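Local coordinates for GRMZM2G135359 pseudokinase (Zea mays, PDB 6CPY), which is a receptor-like pseudokinase of undefined signalling role, whose kinase-like domain may bind ATP but whose protein kinase activity is doubtful, at residues V26-P30 and I92-S96; E85-R89 and G108-E112; V98-F103 and Y156-M161; A168-F173 and V188-W194; L225-L229 and L275-V279. Residues are numbered along the deposited sequence.

Overall arrangement
The chain is the kinase-like domain of a longer membrane protein. Interactions 1 and 2 lie in its N-lobe, their centres about 9 Å apart, and share helix 82-96, the αC helix; along the chain their segments alternate. Interaction 3 fixes the αC-β4 loop against helix 144-164 of the C-lobe, and interaction 4, centred about 13 Å from it, joins the segments corresponding to the catalytic loop and the DFG region; Asn102 and Val188 link the two. Helix 82-96 also touches interaction 4 through Gln87, Tyr88 and Leu95. Interaction 5, last along the chain, packs two C-lobe helices, its centre about 34 Å from that of interaction 1. The contacts run from N-lobe to C-lobe through the interlobe region.

Interaction 1 (V26-P30 and I92-S96); sequences VTGVP and ITNLS
Thr27 and Ser96 bury the most surface, about 47 Å² each, and Val29 follows with 38 Å²; together they lay the loop before helix 34-40 along residues 92-96 of helix 82-96. Thr27 (phi/psi -163/173) and Val29 (-122/154) are extended, with Gly28 between them at -108/27, so that both side chains turn toward the helix. The CA atoms of Thr27 and Thr93 are 5.6 Å apart, those of Val29 and Ser96 6.2 Å. Thr27, chi1 t, sets CG2 3.8 Å from CG2 of Ile92 and OG1 3.8 Å from CA of Thr93 and 3.5 Å from OG of Ser96. Val29, chi1 m, brings CG1 to 3.7 Å from CB of Ser96 and CG2 to 4.2 Å from CG2 of Ile92. Ser96 takes rotamer p, which turns OG back to Thr93 O in a very short 2.4 Å hydrogen bond within the segment. Tyr109 of strand 106-112 packs on Thr27, Val29 and Ile92, and Pro30 hydrogen-bonds its backbone, so the segment bridges the αC helix and an edge strand of the N-lobe sheet. With no clear hydrogen bond between the segments, adhesion rests chiefly on packing of threonine, valine, isoleucine and serine side chains near the surface.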
# COMPACT_ATOMS: atom_id res chain seq x y z
N VAL A 26 -4.26 2.81 24.26
CA VAL A 26 -5.18 1.72 23.96
C VAL A 26 -4.76 0.90 22.74
O VAL A 26 -5.60 0.49 21.94
CB VAL A 26 -6.62 2.25 23.78
CG1 VAL A 26 -7.14 2.83 25.09
CG2 VAL A 26 -6.70 3.28 22.66
N THR A 27 -3.46 0.63 22.61
CA THR A 27 -2.94 -0.16 21.49
C THR A 27 -1.52 -0.69 21.75
O THR A 27 -0.89 -0.30 22.74
CB THR A 27 -2.97 0.64 20.17
OG1 THR A 27 -2.64 -0.21 19.08
CG2 THR A 27 -1.99 1.81 20.22
N GLY A 28 -1.01 -1.55 20.85
CA GLY A 28 0.29 -2.23 21.02
C GLY A 28 1.47 -1.80 20.14
O GLY A 28 2.36 -2.61 19.87
N VAL A 29 1.48 -0.54 19.67
CA VAL A 29 2.67 0.07 19.05
C VAL A 29 3.01 1.32 19.87
O VAL A 29 2.12 1.90 20.47
CB VAL A 29 2.46 0.45 17.56
CG1 VAL A 29 1.92 -0.73 16.77
CG2 VAL A 29 1.54 1.66 17.40
N PRO A 30 4.28 1.75 19.87
CA PRO A 30 4.62 2.81 20.82
C PRO A 30 4.06 4.19 20.50
O PRO A 30 3.95 4.60 19.33
CB PRO A 30 6.15 2.85 20.77
CG PRO A 30 6.51 2.31 19.44
CD PRO A 30 5.47 1.27 19.14
N ILE A 92 -5.05 3.10 13.94
CA ILE A 92 -3.84 2.65 14.61
C ILE A 92 -4.02 1.24 15.20
O ILE A 92 -3.14 0.39 15.04
CB ILE A 92 -3.40 3.64 15.71
CG1 ILE A 92 -2.84 4.91 15.05
CG2 ILE A 92 -2.39 2.99 16.64
CD1 ILE A 92 -2.72 6.10 15.97
N THR A 93 -5.15 1.01 15.86
CA THR A 93 -5.43 -0.30 16.44
C THR A 93 -5.42 -1.38 15.37
O THR A 93 -4.78 -2.41 15.55
CB THR A 93 -6.79 -0.28 17.18
OG1 THR A 93 -6.70 0.63 18.28
CG2 THR A 93 -7.14 -1.68 17.71
N ASN A 94 -6.10 -1.13 14.26
CA ASN A 94 -6.16 -2.10 13.17
C ASN A 94 -4.81 -2.36 12.48
O ASN A 94 -4.45 -3.51 12.24
CB ASN A 94 -7.23 -1.70 12.16
CG ASN A 94 -8.64 -1.92 12.70
OD1 ASN A 94 -9.51 -1.06 12.60
ND2 ASN A 94 -8.85 -3.09 13.31
N LEU A 95 -4.03 -1.31 12.21
CA LEU A 95 -2.69 -1.51 11.65
C LEU A 95 -1.70 -2.11 12.64
O LEU A 95 -0.72 -2.73 12.23
CB LEU A 95 -2.13 -0.21 11.05
CG LEU A 95 -2.95 0.36 9.89
CD1 LEU A 95 -2.27 1.58 9.29
CD2 LEU A 95 -3.20 -0.70 8.81
N SER A 96 -1.94 -1.96 13.94
CA SER A 96 -1.06 -2.59 14.93
C SER A 96 -1.06 -4.12 14.82
O SER A 96 -0.11 -4.77 15.25
CB SER A 96 -1.44 -2.17 16.35
OG SER A 96 -2.67 -2.78 16.72

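Interaction 2 (E85-R89 and G108-E112); sequences ESQYR and GYCEE
Two carboxylates meet almost head-on: Glu85 OE2 lies only 2.4 Å from Glu111 OE1, so close that one of the acids probably holds a proton. Glu85 sits on helix 82-96 and Glu111 on strand 106-112; the short segments run nearly antiparallel (158°) with axes 11.7 Å apart, and the CA atoms of Tyr88 and Glu111 are 9.8 Å from each other. Arg89 offsets the acidic pair, its NE forming a 3.2 Å salt bridge to OE2 of Glu85 and its NH2 a weak one of 3.5 Å to OE2 of Glu111. Arg118 adds a second positive charge to both acids, and Trp80 also hydrogen-bonds Glu85. Next to this charged cluster Tyr88, chi1 t, reaches across the gap: CE2 is 3.3 Å from CG of Glu111 (chi1 m, chi2 t), and OH is 3.8 Å from CB of Tyr109. The Tyr88 hydroxyl is hydrogen-bonded to Val119 O. The contact thus packs the αC helix onto the N-lobe sheet at edge strand 106-112 and its neighbour 117-123.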
# COMPACT_ATOMS: atom_id res chain seq x y z
N GLU A 85 -10.94 11.82 15.90
CA GLU A 85 -10.16 11.15 16.94
C GLU A 85 -10.47 9.66 16.96
O GLU A 85 -9.58 8.84 17.08
CB GLU A 85 -10.44 11.76 18.32
CG GLU A 85 -9.55 11.22 19.44
CD GLU A 85 -8.06 11.43 19.20
OE1 GLU A 85 -7.66 12.38 18.49
OE2 GLU A 85 -7.28 10.62 19.75
N SER A 86 -11.75 9.33 16.84
CA SER A 86 -12.17 7.94 16.85
C SER A 86 -11.58 7.15 15.67
O SER A 86 -11.07 6.05 15.86
CB SER A 86 -13.70 7.86 16.83
OG SER A 86 -14.12 6.52 16.95
N GLN A 87 -11.63 7.73 14.48
CA GLN A 87 -11.08 7.09 13.28
C GLN A 87 -9.55 6.99 13.32
O GLN A 87 -8.97 6.05 12.79
CB GLN A 87 -11.52 7.84 12.02
CG GLN A 87 -13.00 7.68 11.72
CD GLN A 87 -13.37 6.24 11.35
OE1 GLN A 87 -13.98 5.53 12.14
NE2 GLN A 87 -12.97 5.82 10.15
N TYR A 88 -8.92 7.98 13.95
CA TYR A 88 -7.48 7.96 14.16
C TYR A 88 -7.06 6.78 15.03
O TYR A 88 -6.15 6.03 14.69
CB TYR A 88 -7.05 9.30 14.79
CG TYR A 88 -5.59 9.41 15.18
CD1 TYR A 88 -4.63 9.81 14.24
CD2 TYR A 88 -5.18 9.15 16.47
CE1 TYR A 88 -3.30 9.93 14.59
CE2 TYR A 88 -3.84 9.26 16.83
CZ TYR A 88 -2.91 9.64 15.89
OH TYR A 88 -1.59 9.75 16.27
N ARG A 89 -7.72 6.60 16.17
CA ARG A 89 -7.37 5.50 17.06
C ARG A 89 -7.71 4.15 16.43
O ARG A 89 -6.96 3.19 16.58
CB ARG A 89 -8.07 5.63 18.42
CG ARG A 89 -7.62 6.86 19.19
CD ARG A 89 -8.20 6.89 20.60
NE ARG A 89 -7.47 7.87 21.40
CZ ARG A 89 -7.14 7.72 22.69
NH1 ARG A 89 -7.46 6.62 23.37
NH2 ARG A 89 -6.45 8.68 23.29
N GLY A 108 4.79 3.45 15.06
CA GLY A 108 4.46 4.29 16.20
C GLY A 108 3.42 5.33 15.86
O GLY A 108 2.94 5.41 14.73
N TYR A 109 3.05 6.14 16.85
CA TYR A 109 2.10 7.21 16.60
C TYR A 109 2.41 8.36 17.55
O TYR A 109 3.13 8.16 18.53
CB TYR A 109 0.67 6.73 16.77
CG TYR A 109 0.30 6.38 18.18
CD1 TYR A 109 0.53 5.11 18.68
CD2 TYR A 109 -0.24 7.34 19.03
CE1 TYR A 109 0.22 4.80 20.00
CE2 TYR A 109 -0.56 7.03 20.35
CZ TYR A 109 -0.33 5.75 20.82
OH TYR A 109 -0.64 5.42 22.12
N CYS A 110 1.92 9.55 17.24
CA CYS A 110 2.10 10.69 18.14
C CYS A 110 0.87 11.58 18.10
O CYS A 110 0.46 12.07 17.03
CB CYS A 110 3.36 11.47 17.81
SG CYS A 110 3.53 13.05 18.70
N GLU A 111 0.27 11.72 19.27
CA GLU A 111 -0.78 12.67 19.51
C GLU A 111 -0.21 13.66 20.51
O GLU A 111 0.29 13.26 21.57
CB GLU A 111 -1.98 12.02 20.20
CG GLU A 111 -2.63 10.89 19.46
CD GLU A 111 -4.03 10.67 19.99
OE1 GLU A 111 -4.97 11.19 19.37
OE2 GLU A 111 -4.18 10.02 21.05
N GLU A 112 -0.31 14.93 20.17
CA GLU A 112 0.14 16.00 21.06
C GLU A 112 -0.79 17.15 20.80
O GLU A 112 -1.19 17.37 19.65
CB GLU A 112 1.60 16.37 20.76
CG GLU A 112 2.11 17.64 21.44
CD GLU A 112 2.03 17.59 22.95
OE1 GLU A 112 2.57 16.62 23.53
OE2 GLU A 112 1.44 18.52 23.55

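Interaction 3 (V98-F103 and Y156-M161); sequences VSHKNF and YCLEHM
The segment 98-103 belongs to the αC-β4 loop of the kinase fold and carries its HxN motif, here His100-Lys101-Asn102. A type I turn from His100 to Phe103 is closed by Phe103 N to His100 O (3.0 Å), and His100, chi1 t, folds back to accept Asn102 N at ND1 (3.0 Å). This loop lies on helix 144-164, with the CA atoms of Asn102 and Cys157 5.4 Å apart and those of Val98 and Met161 7.7 Å. The His100 ring has Cys157 CA over one face, while its CD2 comes 3.5 Å from CG of His160 (chi1 t), the two imidazoles meeting obliquely at 40°. Phe103, chi1 t, makes sulfur-aromatic contacts: Cys157 SG is 5.2 Å from the ring centroid and Met161 SD 5.0 Å, both oblique. Val98 CG1 touches Met161 CE at 3.5 Å. Beyond the pair, Asn102 is bound through ND2 to Ala186 O and through its backbone to Val188, so the loop is held between helix 144-164 and strand 186-188.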
# COMPACT_ATOMS: atom_id res chain seq x y z
N VAL A 98 -1.04 -5.73 11.94
CA VAL A 98 -0.31 -6.11 10.73
C VAL A 98 1.18 -5.91 10.97
O VAL A 98 1.63 -4.84 11.40
CB VAL A 98 -0.76 -5.29 9.51
CG1 VAL A 98 -0.10 -5.82 8.24
CG2 VAL A 98 -2.27 -5.30 9.38
N SER A 99 1.94 -6.96 10.70
CA SER A 99 3.38 -6.88 10.68
C SER A 99 3.86 -7.78 9.54
O SER A 99 4.41 -8.85 9.78
CB SER A 99 3.99 -7.34 12.00
OG SER A 99 5.41 -7.27 11.92
N HIS A 100 3.64 -7.34 8.30
CA HIS A 100 4.01 -8.16 7.15
C HIS A 100 5.21 -7.56 6.44
O HIS A 100 5.32 -6.33 6.30
CB HIS A 100 2.84 -8.35 6.20
CG HIS A 100 3.02 -9.50 5.26
ND1 HIS A 100 3.75 -9.41 4.10
CD2 HIS A 100 2.58 -10.79 5.34
CE1 HIS A 100 3.75 -10.58 3.49
NE2 HIS A 100 3.05 -11.44 4.22
N LYS A 101 6.11 -8.43 5.98
CA LYS A 101 7.28 -8.01 5.23
C LYS A 101 6.93 -7.12 4.03
O LYS A 101 7.70 -6.24 3.66
CB LYS A 101 8.04 -9.25 4.75
CG LYS A 101 9.38 -8.98 4.09
CD LYS A 101 9.85 -10.21 3.32
CE LYS A 101 10.09 -11.40 4.23
NZ LYS A 101 10.73 -12.52 3.51
N ASN A 102 5.77 -7.35 3.42
CA ASN A 102 5.34 -6.62 2.23
C ASN A 102 4.27 -5.57 2.53
O ASN A 102 3.55 -5.12 1.62
CB ASN A 102 4.85 -7.61 1.15
CG ASN A 102 5.95 -8.53 0.68
OD1 ASN A 102 5.92 -9.73 0.93
ND2 ASN A 102 6.97 -7.95 0.04
N PHE A 103 4.21 -5.14 3.79
CA PHE A 103 3.37 -4.02 4.18
C PHE A 103 4.29 -2.90 4.71
O PHE A 103 5.34 -3.18 5.28
CB PHE A 103 2.36 -4.44 5.26
CG PHE A 103 1.35 -3.37 5.58
CD1 PHE A 103 0.44 -2.96 4.63
CD2 PHE A 103 1.32 -2.76 6.83
CE1 PHE A 103 -0.48 -1.97 4.89
CE2 PHE A 103 0.40 -1.77 7.11
CZ PHE A 103 -0.49 -1.37 6.14
N TYR A 156 1.11 -11.56 -1.57
CA TYR A 156 1.29 -12.11 -0.22
C TYR A 156 0.76 -11.15 0.86
O TYR A 156 0.17 -11.60 1.84
CB TYR A 156 2.75 -12.42 0.09
CG TYR A 156 3.31 -13.66 -0.58
CD1 TYR A 156 2.61 -14.87 -0.58
CD2 TYR A 156 4.58 -13.65 -1.15
CE1 TYR A 156 3.14 -16.01 -1.18
CE2 TYR A 156 5.13 -14.78 -1.74
CZ TYR A 156 4.40 -15.96 -1.77
OH TYR A 156 4.93 -17.08 -2.37
N CYS A 157 0.97 -9.85 0.66
CA CYS A 157 0.42 -8.84 1.59
C CYS A 157 -1.11 -8.86 1.56
O CYS A 157 -1.77 -8.95 2.61
CB CYS A 157 0.93 -7.44 1.23
SG CYS A 157 0.36 -6.17 2.38
N LEU A 158 -1.68 -8.79 0.36
CA LEU A 158 -3.13 -8.76 0.24
C LEU A 158 -3.79 -10.02 0.80
O LEU A 158 -4.88 -9.94 1.40
CB LEU A 158 -3.56 -8.53 -1.22
CG LEU A 158 -3.63 -7.08 -1.71
CD1 LEU A 158 -2.45 -6.24 -1.27
CD2 LEU A 158 -3.76 -7.04 -3.22
N GLU A 159 -3.15 -11.17 0.61
CA GLU A 159 -3.64 -12.44 1.16
C GLU A 159 -3.59 -12.40 2.69
O GLU A 159 -4.52 -12.85 3.37
CB GLU A 159 -2.78 -13.60 0.65
CG GLU A 159 -3.17 -14.99 1.17
CD GLU A 159 -2.17 -16.07 0.80
OE1 GLU A 159 -0.95 -15.78 0.70
OE2 GLU A 159 -2.60 -17.23 0.62
N HIS A 160 -2.50 -11.86 3.23
CA HIS A 160 -2.36 -11.75 4.68
C HIS A 160 -3.41 -10.81 5.27
O HIS A 160 -4.03 -11.11 6.29
CB HIS A 160 -0.95 -11.30 5.06
CG HIS A 160 -0.71 -11.32 6.54
ND1 HIS A 160 -0.55 -10.16 7.28
CD2 HIS A 160 -0.65 -12.34 7.42
CE1 HIS A 160 -0.37 -10.48 8.55
NE2 HIS A 160 -0.43 -11.80 8.66
N MET A 161 -3.65 -9.72 4.58
CA MET A 161 -4.63 -8.74 4.94
C MET A 161 -6.01 -9.37 5.03
O MET A 161 -6.74 -9.12 5.94
CB MET A 161 -4.66 -7.70 3.86
CG MET A 161 -4.72 -6.27 4.27
SD MET A 161 -3.11 -5.54 4.18
CE MET A 161 -2.47 -6.24 5.68

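Interaction 4 (A168-F173 and V188-W194); sequences AALRNF and VSDLEFW
Val188 CG1 forms the apolar centre, lying 3.9 Å from CD2 of Leu170 (chi1 m, chi2 t) and 4.0 Å from CD1 of Phe173 (chi1 t), where a type I turn from Leu170 to Phe173 folds the chain. Ala169 and Asp190 bring their CA atoms to 5.5 Å, and Ala168 CB sits over the six-membered ring of Trp194 in a CH-pi contact, 4.1 Å from its centroid. The polar edge gathers round Arg171 (chi1 p, chi2 and chi3 t): NH1 makes a 2.7 Å salt bridge to OD1 of Asp190 and a 3.2 Å hydrogen bond to Ala168 O, NH2 donates to Glu192 O at 2.9 Å, and Trp194 CD1 lies over one face of the guanidinium. Trp194 NE1 donates to the other carboxylate oxygen, OD2 of Asp190, at 2.9 Å. By sequence, Leu170-Arg171-Asn172 and Asp190-Leu191-Glu192 correspond to the HRD and DFG motifs of active kinases. Arg171 thus balances the charge of Asp190, both of whose oxygens are engaged within the protein.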
# COMPACT_ATOMS: atom_id res chain seq x y z
N ALA A 168 -9.96 -2.62 5.10
CA ALA A 168 -10.02 -1.15 5.11
C ALA A 168 -8.68 -0.52 4.75
O ALA A 168 -8.63 0.56 4.15
CB ALA A 168 -10.49 -0.65 6.47
N ALA A 169 -7.60 -1.20 5.11
CA ALA A 169 -6.24 -0.76 4.80
C ALA A 169 -5.92 -0.75 3.29
O ALA A 169 -4.93 -0.16 2.87
CB ALA A 169 -5.24 -1.64 5.53
N LEU A 170 -6.75 -1.40 2.48
CA LEU A 170 -6.50 -1.51 1.05
C LEU A 170 -7.52 -0.70 0.24
O LEU A 170 -7.62 -0.87 -0.98
CB LEU A 170 -6.57 -2.97 0.64
CG LEU A 170 -5.66 -3.95 1.39
CD1 LEU A 170 -6.02 -5.39 1.04
CD2 LEU A 170 -4.20 -3.65 1.08
N ARG A 171 -8.26 0.19 0.90
CA ARG A 171 -9.33 0.93 0.24
C ARG A 171 -8.82 1.85 -0.87
O ARG A 171 -9.59 2.20 -1.78
CB ARG A 171 -10.16 1.72 1.26
CG ARG A 171 -9.46 2.98 1.76
CD ARG A 171 -10.03 3.49 3.07
NE ARG A 171 -9.29 4.68 3.49
CZ ARG A 171 -8.07 4.67 4.03
NH1 ARG A 171 -7.42 3.53 4.24
NH2 ARG A 171 -7.49 5.82 4.35
N ASN A 172 -7.55 2.26 -0.79
CA ASN A 172 -6.92 3.13 -1.80
C ASN A 172 -5.88 2.40 -2.67
O ASN A 172 -5.08 3.04 -3.35
CB ASN A 172 -6.26 4.33 -1.11
CG ASN A 172 -7.27 5.22 -0.43
OD1 ASN A 172 -8.36 5.44 -0.95
ND2 ASN A 172 -6.92 5.73 0.76
N PHE A 173 -5.89 1.08 -2.65
CA PHE A 173 -4.85 0.29 -3.30
C PHE A 173 -4.69 0.54 -4.81
O PHE A 173 -5.62 0.34 -5.59
CB PHE A 173 -5.10 -1.18 -3.02
CG PHE A 173 -4.17 -2.09 -3.77
CD1 PHE A 173 -2.83 -2.16 -3.42
CD2 PHE A 173 -4.64 -2.84 -4.83
CE1 PHE A 173 -1.97 -2.98 -4.12
CE2 PHE A 173 -3.79 -3.67 -5.53
CZ PHE A 173 -2.45 -3.73 -5.18
N VAL A 188 3.11 -2.55 0.32
CA VAL A 188 1.79 -1.97 0.16
C VAL A 188 1.56 -1.04 1.35
O VAL A 188 1.93 -1.38 2.48
CB VAL A 188 0.68 -3.03 0.13
CG1 VAL A 188 -0.69 -2.38 -0.03
CG2 VAL A 188 0.95 -4.04 -1.00
N SER A 189 0.97 0.12 1.10
CA SER A 189 0.82 1.13 2.17
C SER A 189 -0.62 1.52 2.43
O SER A 189 -1.51 1.33 1.59
CB SER A 189 1.62 2.37 1.85
OG SER A 189 1.05 3.10 0.78
N ASP A 190 -0.83 2.09 3.61
CA ASP A 190 -2.09 2.72 3.94
C ASP A 190 -1.77 3.99 4.74
O ASP A 190 -1.78 3.97 5.98
CB ASP A 190 -2.95 1.78 4.74
CG ASP A 190 -4.28 2.41 5.17
OD1 ASP A 190 -4.70 3.44 4.60
OD2 ASP A 190 -4.89 1.87 6.09
N LEU A 191 -1.50 5.06 4.02
CA LEU A 191 -1.02 6.31 4.61
C LEU A 191 -2.12 7.33 4.88
O LEU A 191 -1.95 8.24 5.70
CB LEU A 191 0.04 6.91 3.69
CG LEU A 191 1.27 6.02 3.50
CD1 LEU A 191 2.16 6.57 2.41
CD2 LEU A 191 2.05 5.85 4.79
N GLU A 192 -3.25 7.18 4.19
CA GLU A 192 -4.34 8.14 4.29
C GLU A 192 -5.07 7.93 5.60
O GLU A 192 -5.32 6.81 6.01
CB GLU A 192 -5.32 7.94 3.13
CG GLU A 192 -4.75 8.29 1.76
CD GLU A 192 -5.18 9.66 1.26
OE1 GLU A 192 -5.22 10.62 2.06
OE2 GLU A 192 -5.47 9.78 0.05
N PHE A 193 -5.42 9.03 6.26
CA PHE A 193 -6.20 8.93 7.48
C PHE A 193 -7.60 8.44 7.11
O PHE A 193 -8.16 8.86 6.09
CB PHE A 193 -6.24 10.28 8.21
CG PHE A 193 -4.93 10.64 8.86
CD1 PHE A 193 -3.84 11.05 8.10
CD2 PHE A 193 -4.79 10.58 10.24
CE1 PHE A 193 -2.63 11.38 8.71
CE2 PHE A 193 -3.58 10.91 10.84
CZ PHE A 193 -2.50 11.30 10.08
N TRP A 194 -8.15 7.54 7.92
CA TRP A 194 -9.45 6.90 7.64
C TRP A 194 -10.61 7.88 7.83
O TRP A 194 -11.36 7.78 8.80
CB TRP A 194 -9.65 5.68 8.55
CG TRP A 194 -8.77 4.49 8.26
CD1 TRP A 194 -7.69 4.44 7.41
CD2 TRP A 194 -8.87 3.19 8.85
NE1 TRP A 194 -7.13 3.19 7.44
CE2 TRP A 194 -7.83 2.40 8.31
CE3 TRP A 194 -9.75 2.62 9.78
CZ2 TRP A 194 -7.65 1.06 8.67
CZ3 TRP A 194 -9.56 1.29 10.14
CH2 TRP A 194 -8.52 0.53 9.59

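Interaction 5 (L225-L229 and L275-V279); sequences LLEIL and LCEVV
Two α-helical segments, 225-229 of helix 214-230 and 275-279 of helix 269-282, cross at -145° (signed angle between N-to-C directions), their axes 9.9 Å apart at closest approach. The nearest CA atoms are those of Leu226 and Val279, 6.3 Å apart. Branched aliphatic packing dominates. Val279, chi1 t, is the most covered residue: its CG2 lies 3.6 Å from CG of Leu225 and 4.3 Å from CD1 of Leu229, and its CG1 3.9 Å from CB of Leu226. Leu225, chi1 t and chi2 p, extends CD2 to 3.9 Å from CG1 of Val278. Leu229, chi1 m and chi2 t, places CD1 4.0 Å from CB of Leu275, which has the same rotamer. Cys276 SG joins this packing, 4.1 Å from CD1 of Leu229. Two contacts involve the backbone: Leu225 CD2 rests 3.7 Å from Leu275 O, and Val279 CG2 3.8 Å from Leu226 N. No hydrogen bond spans the interface. Leu275 also meets helices 144-164 and 293-304, while Val279 packs on Phe250 of helix 240-250. Such a buried pair belongs to the helical C-lobe of the protein kinase fold, where helix 214-230, the αF helix, is central and helix 269-282 corresponds to αH.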
# COMPACT_ATOMS: atom_id res chain seq x y z
N LEU A 225 -1.44 -5.75 -11.55
CA LEU A 225 -0.64 -6.76 -12.24
C LEU A 225 -0.56 -6.45 -13.74
O LEU A 225 0.52 -6.50 -14.35
CB LEU A 225 -1.18 -8.16 -11.98
CG LEU A 225 -0.48 -9.31 -12.71
CD1 LEU A 225 1.01 -9.32 -12.41
CD2 LEU A 225 -1.10 -10.65 -12.35
N LEU A 226 -1.70 -6.11 -14.34
CA LEU A 226 -1.73 -5.70 -15.76
C LEU A 226 -0.84 -4.49 -16.03
O LEU A 226 -0.15 -4.42 -17.05
CB LEU A 226 -3.17 -5.39 -16.20
CG LEU A 226 -3.36 -5.11 -17.70
CD1 LEU A 226 -2.92 -6.33 -18.50
CD2 LEU A 226 -4.80 -4.74 -18.01
N GLU A 227 -0.86 -3.54 -15.10
CA GLU A 227 -0.03 -2.34 -15.19
C GLU A 227 1.46 -2.68 -15.10
O GLU A 227 2.27 -2.15 -15.84
CB GLU A 227 -0.44 -1.35 -14.10
CG GLU A 227 0.29 -0.02 -14.14
CD GLU A 227 -0.03 0.84 -12.93
OE1 GLU A 227 -1.00 0.52 -12.21
OE2 GLU A 227 0.70 1.83 -12.71
N ILE A 228 1.79 -3.59 -14.20
CA ILE A 228 3.18 -4.03 -14.04
C ILE A 228 3.65 -4.73 -15.32
O ILE A 228 4.78 -4.53 -15.78
CB ILE A 228 3.31 -4.98 -12.82
CG1 ILE A 228 3.14 -4.19 -11.51
CG2 ILE A 228 4.64 -5.70 -12.85
CD1 ILE A 228 2.86 -5.04 -10.29
N LEU A 229 2.78 -5.54 -15.92
CA LEU A 229 3.13 -6.28 -17.13
C LEU A 229 3.22 -5.43 -18.40
O LEU A 229 4.06 -5.71 -19.26
CB LEU A 229 2.13 -7.40 -17.35
CG LEU A 229 2.19 -8.55 -16.35
CD1 LEU A 229 0.96 -9.43 -16.54
CD2 LEU A 229 3.46 -9.39 -16.50
N LEU A 275 0.56 -15.29 -16.36
CA LEU A 275 0.25 -14.11 -15.52
C LEU A 275 -0.92 -13.32 -16.09
O LEU A 275 -1.75 -12.79 -15.33
CB LEU A 275 1.48 -13.22 -15.36
CG LEU A 275 2.57 -13.87 -14.50
CD1 LEU A 275 3.87 -13.08 -14.63
CD2 LEU A 275 2.15 -13.97 -13.04
N CYS A 276 -1.00 -13.23 -17.42
CA CYS A 276 -2.14 -12.56 -18.06
C CYS A 276 -3.47 -13.30 -17.84
O CYS A 276 -4.52 -12.67 -17.79
CB CYS A 276 -1.88 -12.34 -19.55
SG CYS A 276 -0.60 -11.12 -19.88
N GLU A 277 -3.43 -14.63 -17.68
CA GLU A 277 -4.63 -15.39 -17.29
C GLU A 277 -5.08 -15.02 -15.88
O GLU A 277 -6.28 -14.85 -15.63
CB GLU A 277 -4.39 -16.89 -17.42
CG GLU A 277 -4.22 -17.35 -18.86
CD GLU A 277 -3.69 -18.77 -19.01
OE1 GLU A 277 -3.15 -19.33 -18.03
OE2 GLU A 277 -3.81 -19.33 -20.13
N VAL A 278 -4.13 -14.87 -14.96
CA VAL A 278 -4.45 -14.38 -13.61
C VAL A 278 -5.14 -13.03 -13.69
O VAL A 278 -6.18 -12.84 -13.07
CB VAL A 278 -3.19 -14.25 -12.70
CG1 VAL A 278 -3.54 -13.59 -11.37
CG2 VAL A 278 -2.57 -15.62 -12.49
N VAL A 279 -4.57 -12.10 -14.47
CA VAL A 279 -5.21 -10.80 -14.67
C VAL A 279 -6.66 -10.99 -15.11
O VAL A 279 -7.57 -10.41 -14.51
CB VAL A 279 -4.47 -9.93 -15.72
CG1 VAL A 279 -5.29 -8.70 -16.07
CG2 VAL A 279 -3.09 -9.53 -15.22